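Local coordinates for putative epoxide hydrolase protein (Klebsiella pneumoniae subsp. pneumoniae, PDB 5BOV), which is a putative epoxide hydrolase of the alpha/beta hydrolase fold, and may instead hydrolyse esters such as monoacylglycerols, at residues Gln13-Gly17 and His94-Leu99; Ala107-Trp111 and His284-Gln288; Val127-Val131 and Ala297-Asp302; Tyr136-Ser140 and Leu237-Ile243. All blocks are in the same frame, centred on the assembly; numbering follows the deposited sequence.

Overall arrangement
From the N terminus, interaction 1 joins the outermost strand 12-16 to the end of helix 85-98 and closes its loop before the other three open. Strand 104-108 then leads into interaction 2, whose second half, 284-288, lies far along the chain. Interaction 3 opens at strand 127-133 and closes at helix 291-303, so it crosses interaction 2; the two touch where Gly-108 N lies 3.1 Å from Val-131 O, a probable hydrogen bond between neighbouring strands. Interaction 4, 136-140 with 237-243, nests inside both loops, and the helical region between its segments holds no strand. Interactions 1, 2 and 3 all reach the same central sheet.

Interaction 1 of 4, residues Gln13-Gly17 and His94-Leu99; sequences QIRAG and HLMDAL
Residues 13-16 form the end of edge strand 12-16, extended throughout, and Gly-17 leaves it with a positive phi (66/-126). Residues 94-98 are the last part of helix 85-98. The two short axes approach to 7.7 Å with 112° between their N-to-C directions, so the strand passes steeply across the helix; Ala-16 and His-94 are nearest in register, their CA atoms 5.2 Å apart.

Apolar contacts dominate. Ile-14 (chi1 t, chi2 t) points toward the helix: its CG2 lies 3.7 Å from Leu-95 CD1, while its CD1 lies 3.8 Å from Ala-98 CB and 3.9 Å from Leu-99 CD2. Ala-16 also points inward, with its CB 4.0 Å from His-94 CB and 4.4 Å from Ala-98 CB. Backbone adds to this, Arg-15 O standing 3.6 Å from Ala-98 CB.

One CH-pi contact completes the set. With His-94 at chi1 m, Gly-17 CA sits over the ring face, 3.9 Å from the centroid and 18° off the normal; an ideal CB on Gly-17 would fall 2.5 Å from His-94 CD2, a clash.

This is helix-on-sheet packing at the sheet margin, where Ile-21 and Tyr-23 of strand 19-26 share the apolar layer. The strand is hydrogen-bonded to strand 19-26 through Ile-14 and Ile-21, but no hydrogen bond crosses between these segments: 291 Å² is buried in all, through apolar contacts and the CH-pi contact.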
# COMPACT_ATOMS: atom_id res chain seq x y z
N GLN A 13 9.43 -1.88 16.78
CA GLN A 13 8.07 -2.34 17.12
C GLN A 13 7.41 -1.30 17.99
O GLN A 13 8.05 -0.74 18.91
CB GLN A 13 8.11 -3.67 17.86
CG GLN A 13 8.74 -4.81 17.12
CD GLN A 13 8.01 -5.37 15.88
OE1 GLN A 13 8.66 -5.82 14.94
NE2 GLN A 13 6.71 -5.32 15.86
N ILE A 14 6.15 -1.01 17.73
CA ILE A 14 5.41 -0.04 18.57
C ILE A 14 3.94 -0.39 18.66
O ILE A 14 3.33 -0.78 17.68
CB ILE A 14 5.66 1.43 18.07
CG1 ILE A 14 5.28 2.46 19.15
CG2 ILE A 14 4.89 1.75 16.80
CD1 ILE A 14 5.82 3.86 18.93
N ARG A 15 3.36 -0.21 19.85
CA ARG A 15 1.93 -0.36 20.00
C ARG A 15 1.19 0.79 19.32
O ARG A 15 1.51 1.97 19.54
CB ARG A 15 1.58 -0.41 21.49
CG ARG A 15 0.09 -0.67 21.83
CD ARG A 15 -0.15 -0.50 23.35
NE ARG A 15 0.67 -1.51 24.02
CZ ARG A 15 0.28 -2.75 24.34
NH1 ARG A 15 -0.99 -3.11 24.19
NH2 ARG A 15 1.17 -3.61 24.86
N ALA A 16 0.25 0.48 18.45
CA ALA A 16 -0.48 1.48 17.77
C ALA A 16 -1.88 0.92 17.47
O ALA A 16 -2.07 0.06 16.61
CB ALA A 16 0.22 1.85 16.45
N GLY A 17 -2.88 1.46 18.18
CA GLY A 17 -4.26 1.06 17.93
C GLY A 17 -4.44 -0.40 18.32
O GLY A 17 -4.12 -0.81 19.43
N HIS A 94 -2.82 5.85 13.70
CA HIS A 94 -2.38 5.43 15.04
C HIS A 94 -0.86 5.33 15.12
O HIS A 94 -0.25 5.69 16.17
CB HIS A 94 -2.98 4.07 15.38
CG HIS A 94 -4.43 4.12 15.69
ND1 HIS A 94 -4.99 4.96 16.64
CD2 HIS A 94 -5.44 3.35 15.22
CE1 HIS A 94 -6.30 4.75 16.68
NE2 HIS A 94 -6.60 3.79 15.83
N LEU A 95 -0.21 4.88 14.04
CA LEU A 95 1.29 4.83 14.04
C LEU A 95 1.85 6.23 14.12
O LEU A 95 2.82 6.48 14.88
CB LEU A 95 1.78 4.15 12.74
CG LEU A 95 3.26 4.06 12.52
CD1 LEU A 95 3.93 3.23 13.60
CD2 LEU A 95 3.56 3.50 11.13
N MSE A 96 1.29 7.17 13.36
CA MSE A 96 1.76 8.57 13.36
C MSE A 96 1.62 9.13 14.75
O MSE A 96 2.56 9.75 15.31
CB MSE A 96 1.00 9.40 12.32
CG MSE A 96 1.51 9.08 10.89
SE MSE A 96 0.37 10.07 9.63
CE MSE A 96 1.30 11.71 9.92
N ASP A 97 0.44 8.94 15.34
CA ASP A 97 0.25 9.37 16.70
C ASP A 97 1.26 8.76 17.70
O ASP A 97 1.83 9.49 18.56
CB ASP A 97 -1.16 9.09 17.22
CG ASP A 97 -2.25 9.86 16.48
OD1 ASP A 97 -1.96 10.92 15.86
OD2 ASP A 97 -3.43 9.43 16.62
N ALA A 98 1.49 7.46 17.60
CA ALA A 98 2.37 6.78 18.52
C ALA A 98 3.82 7.28 18.40
O ALA A 98 4.61 7.29 19.36
CB ALA A 98 2.31 5.27 18.33
N LEU A 99 4.22 7.67 17.19
CA LEU A 99 5.52 8.26 16.91
C LEU A 99 5.61 9.77 17.12
O LEU A 99 6.66 10.36 16.87
CB LEU A 99 5.97 7.93 15.45
CG LEU A 99 6.19 6.42 15.15
CD1 LEU A 99 6.39 6.18 13.65
CD2 LEU A 99 7.39 5.87 15.95

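Interaction 2 of 4, residues Ala107-Trp111 and His284-Gln288; sequences AGFDW and HNPPQ
Strand 104-108 ends in a sharp turn: Phe-109 is still extended (-133/152), Asp-110 takes a strained positive phi (54/-129), and Trp-111 is already helical. Opposite it, His-284 and Asn-285 form the loop that leads into helix 286-289. Phe-109 and Asn-285 are the nearest pair, CA to CA 6.8 Å.

Phe-109, chi1 p and chi2 -76°, points toward the loop and carries most of the contact. Over one ring face lies Asn-285 OD1, 3.4 Å from Phe-109 CZ; His-284 O is 3.5 Å from Phe-109 CD2, and Pro-287 CG is 3.6 Å from Phe-109 CD1. Asn-285 (chi1 t, chi2 -13°) uses the same OD1 as N-cap, accepting from Gln-288 N at 3.1 Å.

The CA-to-CB bond of Asp-110 (chi1 t, chi2 65°) points toward the loop, and the ring of His-284 (chi1 t, chi2 57°) reaches the carboxylate: Asp-110 OD1 lies near the imidazole plane, 3.7 Å from His-284 NE2, with no hydrogen bond between them. Asp-110 OD2 instead accepts from Trp-40 N and, weakly, from Trp-111 N at 2.9 Å.

The strained Asp-110 within Gly-108, Asp-110 and Gly-112 fits the GxDxG nucleophile elbow, and the facing histidine resembles the nucleophile-histidine pair of alpha/beta hydrolases. By analogy with epoxide hydrolases, these two are probably part of the active site.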
# COMPACT_ATOMS: atom_id res chain seq x y z
N ALA A 107 3.64 7.98 0.71
CA ALA A 107 3.80 7.40 -0.63
C ALA A 107 3.42 5.93 -0.57
O ALA A 107 3.67 5.27 0.45
CB ALA A 107 5.22 7.52 -1.12
N GLY A 108 2.78 5.44 -1.63
CA GLY A 108 2.42 4.07 -1.64
C GLY A 108 2.08 3.53 -3.03
O GLY A 108 1.97 4.29 -4.01
N PHE A 109 2.03 2.20 -3.11
CA PHE A 109 1.48 1.51 -4.28
C PHE A 109 0.52 0.41 -3.82
O PHE A 109 0.63 -0.10 -2.73
CB PHE A 109 2.61 0.95 -5.23
CG PHE A 109 3.38 -0.21 -4.62
CD1 PHE A 109 4.35 0.03 -3.61
CD2 PHE A 109 3.11 -1.53 -4.98
CE1 PHE A 109 5.02 -1.04 -3.05
CE2 PHE A 109 3.82 -2.62 -4.44
CZ PHE A 109 4.77 -2.36 -3.48
N ASP A 110 -0.47 0.09 -4.68
CA ASP A 110 -1.45 -0.95 -4.44
C ASP A 110 -2.13 -0.70 -3.09
O ASP A 110 -2.56 0.44 -2.88
CB ASP A 110 -0.79 -2.35 -4.64
CG ASP A 110 -1.76 -3.43 -4.51
OD1 ASP A 110 -2.72 -3.54 -5.38
OD2 ASP A 110 -1.77 -4.16 -3.53
N TRP A 111 -2.23 -1.65 -2.17
CA TRP A 111 -2.91 -1.36 -0.88
C TRP A 111 -2.30 -0.13 -0.20
O TRP A 111 -2.99 0.59 0.50
CB TRP A 111 -2.76 -2.50 0.09
CG TRP A 111 -3.46 -3.80 -0.25
CD1 TRP A 111 -4.05 -4.16 -1.39
CD2 TRP A 111 -3.60 -4.91 0.64
NE1 TRP A 111 -4.53 -5.48 -1.30
CE2 TRP A 111 -4.28 -5.94 -0.06
CE3 TRP A 111 -3.17 -5.16 1.94
CZ2 TRP A 111 -4.53 -7.21 0.53
CZ3 TRP A 111 -3.49 -6.38 2.55
CH2 TRP A 111 -4.13 -7.38 1.83
N HIS A 284 4.18 -2.96 -11.73
CA HIS A 284 3.27 -2.70 -10.66
C HIS A 284 3.93 -2.19 -9.38
O HIS A 284 3.22 -1.68 -8.47
CB HIS A 284 2.54 -4.00 -10.41
CG HIS A 284 1.49 -3.94 -9.36
ND1 HIS A 284 0.43 -3.07 -9.41
CD2 HIS A 284 1.28 -4.73 -8.29
CE1 HIS A 284 -0.36 -3.28 -8.37
NE2 HIS A 284 0.10 -4.31 -7.71
N ASN A 285 5.24 -2.35 -9.27
CA ASN A 285 5.97 -1.94 -8.03
C ASN A 285 7.09 -0.93 -8.35
O ASN A 285 8.27 -1.29 -8.37
CB ASN A 285 6.46 -3.20 -7.31
CG ASN A 285 7.07 -2.93 -5.96
OD1 ASN A 285 7.38 -1.78 -5.59
ND2 ASN A 285 7.27 -3.99 -5.20
N PRO A 286 6.72 0.31 -8.66
CA PRO A 286 7.73 1.29 -8.97
C PRO A 286 8.81 1.51 -7.92
O PRO A 286 9.97 1.68 -8.28
CB PRO A 286 6.91 2.57 -9.21
CG PRO A 286 5.62 2.07 -9.74
CD PRO A 286 5.36 0.87 -8.97
N PRO A 287 8.44 1.48 -6.63
CA PRO A 287 9.60 1.75 -5.74
C PRO A 287 10.65 0.65 -5.76
O PRO A 287 11.83 0.93 -5.60
CB PRO A 287 8.99 1.87 -4.35
CG PRO A 287 7.60 1.26 -4.43
CD PRO A 287 7.20 1.42 -5.89
N GLN A 288 10.20 -0.60 -5.85
CA GLN A 288 11.18 -1.69 -5.82
C GLN A 288 11.89 -1.78 -7.20
O GLN A 288 13.11 -2.10 -7.26
CB GLN A 288 10.53 -2.99 -5.49
CG GLN A 288 11.57 -3.96 -4.92
CD GLN A 288 10.98 -5.15 -4.12
OE1 GLN A 288 9.83 -5.18 -3.74
NE2 GLN A 288 11.85 -6.13 -3.87

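Interaction 3 of 4, residues Val127-Val131 and Ala297-Asp302; sequences VKSLV and AVVDAD
This is a buried helix-on-strand contact, in which the C-terminal helix 291-303 packs against strand 127-133 of the central sheet. The axes of 129-131 and 297-302 run 7.7 Å apart at 153°, nearly antiparallel. Register pairs Ser-129 with Asp-302 (CA to CA 5.7 Å) and Val-131 with Val-298 (6.3 Å). Val-131, chi1 t, faces the helix, its CG2 3.8 Å from Ala-301 CB and 4.2 Å from Val-298 CG2. Ser-129 CB lies 3.2 Å from Ala-301 O. A water links the layers, donating to Ser-129 OG at 2.8 Å and to Val-298 O at 2.9 Å; the same OG is hydrogen-bonded to Asp-105. At the corner, Lys-128, chi1 to chi3 all t, reaches over so that its NZ forms a salt bridge with Asp-302 OD1 at 2.9 Å, while Asp-302 OD2 bonds Tyr-59. Strands 104-108 and 247-252 flank strand 127-133 in the sheet; Leu-130 points away from the C-terminal helix, onto helix 111-122.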
# COMPACT_ATOMS: atom_id res chain seq x y z
N VAL A 127 -1.21 14.98 6.19
CA VAL A 127 -0.50 14.60 4.95
C VAL A 127 0.07 15.82 4.25
O VAL A 127 -0.65 16.67 3.68
CB VAL A 127 -1.37 13.78 3.99
CG1 VAL A 127 -0.52 13.32 2.79
CG2 VAL A 127 -1.97 12.58 4.71
N LYS A 128 1.38 16.00 4.31
CA LYS A 128 2.01 17.13 3.65
C LYS A 128 1.91 17.05 2.11
O LYS A 128 1.63 18.05 1.45
CB LYS A 128 3.48 17.27 4.14
CG LYS A 128 4.23 18.39 3.56
CD LYS A 128 5.66 18.45 4.17
CE LYS A 128 6.34 19.69 3.67
NZ LYS A 128 6.77 19.58 2.27
N SER A 129 2.27 15.89 1.55
CA SER A 129 2.14 15.64 0.14
C SER A 129 2.04 14.13 -0.02
O SER A 129 2.29 13.39 0.94
CB SER A 129 3.32 16.16 -0.63
OG SER A 129 4.54 15.43 -0.31
N LEU A 130 1.62 13.72 -1.19
CA LEU A 130 1.30 12.35 -1.53
C LEU A 130 1.87 11.89 -2.85
O LEU A 130 1.84 12.63 -3.83
CB LEU A 130 -0.24 12.27 -1.63
CG LEU A 130 -0.86 10.97 -2.05
CD1 LEU A 130 -0.55 9.84 -1.05
CD2 LEU A 130 -2.38 11.12 -2.27
N VAL A 131 2.52 10.70 -2.86
CA VAL A 131 2.87 10.01 -4.06
C VAL A 131 1.97 8.78 -4.13
O VAL A 131 2.05 7.92 -3.27
CB VAL A 131 4.35 9.63 -4.15
CG1 VAL A 131 4.62 8.83 -5.39
CG2 VAL A 131 5.19 10.90 -4.18
N ALA A 297 10.30 11.29 -7.31
CA ALA A 297 8.90 11.64 -7.10
C ALA A 297 8.55 12.10 -5.68
O ALA A 297 7.81 13.06 -5.48
CB ALA A 297 8.00 10.48 -7.50
N VAL A 298 9.12 11.44 -4.69
CA VAL A 298 8.87 11.83 -3.29
C VAL A 298 9.49 13.21 -3.01
O VAL A 298 8.83 14.05 -2.44
CB VAL A 298 9.45 10.78 -2.28
CG1 VAL A 298 9.40 11.28 -0.85
CG2 VAL A 298 8.68 9.44 -2.39
N VAL A 299 10.71 13.42 -3.48
CA VAL A 299 11.37 14.73 -3.29
C VAL A 299 10.54 15.84 -4.00
O VAL A 299 10.28 16.91 -3.42
CB VAL A 299 12.79 14.72 -3.84
CG1 VAL A 299 13.34 16.13 -3.90
CG2 VAL A 299 13.66 13.78 -3.01
N ASP A 300 10.10 15.56 -5.22
CA ASP A 300 9.33 16.53 -6.01
C ASP A 300 7.98 16.81 -5.40
O ASP A 300 7.57 17.95 -5.33
CB ASP A 300 9.20 16.09 -7.44
CG ASP A 300 10.51 16.08 -8.19
OD1 ASP A 300 11.54 16.68 -7.75
OD2 ASP A 300 10.55 15.50 -9.29
N ALA A 301 7.31 15.78 -4.89
CA ALA A 301 6.02 16.02 -4.25
C ALA A 301 6.16 16.81 -2.96
O ALA A 301 5.32 17.67 -2.65
CB ALA A 301 5.32 14.69 -4.01
N ASP A 302 7.26 16.59 -2.25
CA ASP A 302 7.52 17.28 -1.00
C ASP A 302 7.73 18.82 -1.22
O ASP A 302 7.59 19.58 -0.24
CB ASP A 302 8.78 16.64 -0.33
CG ASP A 302 9.18 17.33 0.94
OD1 ASP A 302 8.48 17.28 2.01
OD2 ASP A 302 10.31 17.91 0.93
O HOH W 1 6.58 13.63 -0.73

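Interaction 4 of 4, residues Tyr136-Ser140 and Leu237-Ile243; sequences YLISS and LAALPPI
Tyr-136, chi1 t and chi2 88°, overlaps the turn at Leu-240 and Pro-241: its OH donates to Pro-241 O at 2.6 Å, the acceptor lying near the ring plane. The ring also rests against apolar neighbours, Tyr-136 CE2 at 4.2 Å from Leu-240 CB and Tyr-136 CD1 at 4.0 Å from Ile-243 CD1, and Lys-268 makes a cation-pi contact with it. Segment 136-140 is irregular throughout, and 237-243 begins as the end of helix 231-238, after which Leu-240 takes positive phi (55/60) and its N bonds Leu-237 O at 2.8 Å. Ile-138 (chi1 m, chi2 t) points in, its CG2 4.0 Å from Leu-237 CD2. Ser-140 and Ala-238 approach to 5.0 Å between CA atoms; a water joins Ser-140 OG at 2.6 Å to Ala-238 O at 2.9 Å, and that OG N-caps helix 141-144 through Ile-143 N. The two segments begin and end the helical insertion between strands 127-133 and 247-252, the position of the cap (lid) domain in many alpha/beta hydrolases.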
# COMPACT_ATOMS: atom_id res chain seq x y z
N TYR A 136 -5.90 7.37 -8.12
CA TYR A 136 -6.88 7.48 -7.03
C TYR A 136 -7.45 6.08 -6.86
O TYR A 136 -8.22 5.58 -7.72
CB TYR A 136 -7.99 8.46 -7.41
CG TYR A 136 -9.03 8.70 -6.32
CD1 TYR A 136 -8.83 9.71 -5.36
CD2 TYR A 136 -10.21 8.00 -6.30
CE1 TYR A 136 -9.78 9.98 -4.39
CE2 TYR A 136 -11.19 8.28 -5.34
CZ TYR A 136 -10.98 9.26 -4.41
OH TYR A 136 -11.95 9.48 -3.45
N LEU A 137 -7.14 5.44 -5.74
CA LEU A 137 -7.50 4.04 -5.51
C LEU A 137 -8.56 3.83 -4.43
O LEU A 137 -8.82 2.70 -4.10
CB LEU A 137 -6.27 3.24 -5.17
CG LEU A 137 -5.24 3.14 -6.29
CD1 LEU A 137 -4.19 2.11 -6.01
CD2 LEU A 137 -5.90 2.87 -7.61
N ILE A 138 -9.22 4.90 -3.98
CA ILE A 138 -10.32 4.79 -3.09
C ILE A 138 -11.53 4.29 -3.92
O ILE A 138 -11.86 4.88 -4.96
CB ILE A 138 -10.64 6.14 -2.47
CG1 ILE A 138 -9.52 6.56 -1.50
CG2 ILE A 138 -11.97 6.09 -1.68
CD1 ILE A 138 -9.58 7.96 -1.03
N SER A 139 -12.27 3.33 -3.36
CA SER A 139 -13.50 2.94 -4.00
C SER A 139 -14.47 2.50 -2.91
O SER A 139 -14.36 2.90 -1.74
CB SER A 139 -13.22 1.80 -4.97
OG SER A 139 -14.33 1.56 -5.83
N SER A 140 -15.52 1.77 -3.29
CA SER A 140 -16.57 1.45 -2.36
C SER A 140 -17.08 0.04 -2.67
O SER A 140 -16.79 -0.47 -3.75
CB SER A 140 -17.76 2.40 -2.50
OG SER A 140 -18.45 2.23 -3.74
N LEU A 237 -15.92 7.58 2.45
CA LEU A 237 -15.09 7.16 1.30
C LEU A 237 -15.96 6.78 0.14
O LEU A 237 -15.57 6.94 -1.01
CB LEU A 237 -14.17 6.02 1.71
CG LEU A 237 -13.08 6.43 2.71
CD1 LEU A 237 -12.38 5.17 3.20
CD2 LEU A 237 -12.06 7.41 2.06
N ALA A 238 -17.17 6.32 0.39
CA ALA A 238 -18.05 5.89 -0.70
C ALA A 238 -18.47 7.04 -1.58
O ALA A 238 -18.86 6.83 -2.76
CB ALA A 238 -19.27 5.17 -0.13
N ALA A 239 -18.38 8.27 -1.07
CA ALA A 239 -18.61 9.47 -1.89
C ALA A 239 -17.47 9.79 -2.86
O ALA A 239 -17.57 10.74 -3.62
CB ALA A 239 -18.91 10.66 -1.02
N LEU A 240 -16.37 9.04 -2.76
CA LEU A 240 -15.17 9.29 -3.55
C LEU A 240 -14.68 10.71 -3.36
O LEU A 240 -14.57 11.46 -4.32
CB LEU A 240 -15.36 8.93 -5.00
CG LEU A 240 -15.98 7.54 -5.30
CD1 LEU A 240 -16.06 7.34 -6.83
CD2 LEU A 240 -15.22 6.44 -4.62
N PRO A 241 -14.35 11.08 -2.14
CA PRO A 241 -13.91 12.42 -1.86
C PRO A 241 -12.59 12.76 -2.56
O PRO A 241 -11.71 11.93 -2.62
CB PRO A 241 -13.72 12.42 -0.35
CG PRO A 241 -13.37 11.02 -0.05
CD PRO A 241 -14.27 10.24 -0.93
N PRO A 242 -12.41 13.98 -3.02
CA PRO A 242 -11.16 14.30 -3.66
C PRO A 242 -10.04 14.52 -2.65
O PRO A 242 -10.30 14.70 -1.46
CB PRO A 242 -11.48 15.62 -4.35
CG PRO A 242 -12.55 16.24 -3.52
CD PRO A 242 -13.41 15.07 -3.14
N ILE A 243 -8.81 14.38 -3.14
CA ILE A 243 -7.63 14.62 -2.30
C ILE A 243 -7.16 16.03 -2.58
O ILE A 243 -6.89 16.43 -3.75
CB ILE A 243 -6.58 13.56 -2.62
CG1 ILE A 243 -7.07 12.24 -1.99
CG2 ILE A 243 -5.24 13.97 -2.04
CD1 ILE A 243 -6.41 11.03 -2.50
O HOH W 2 -19.83 4.47 -4.03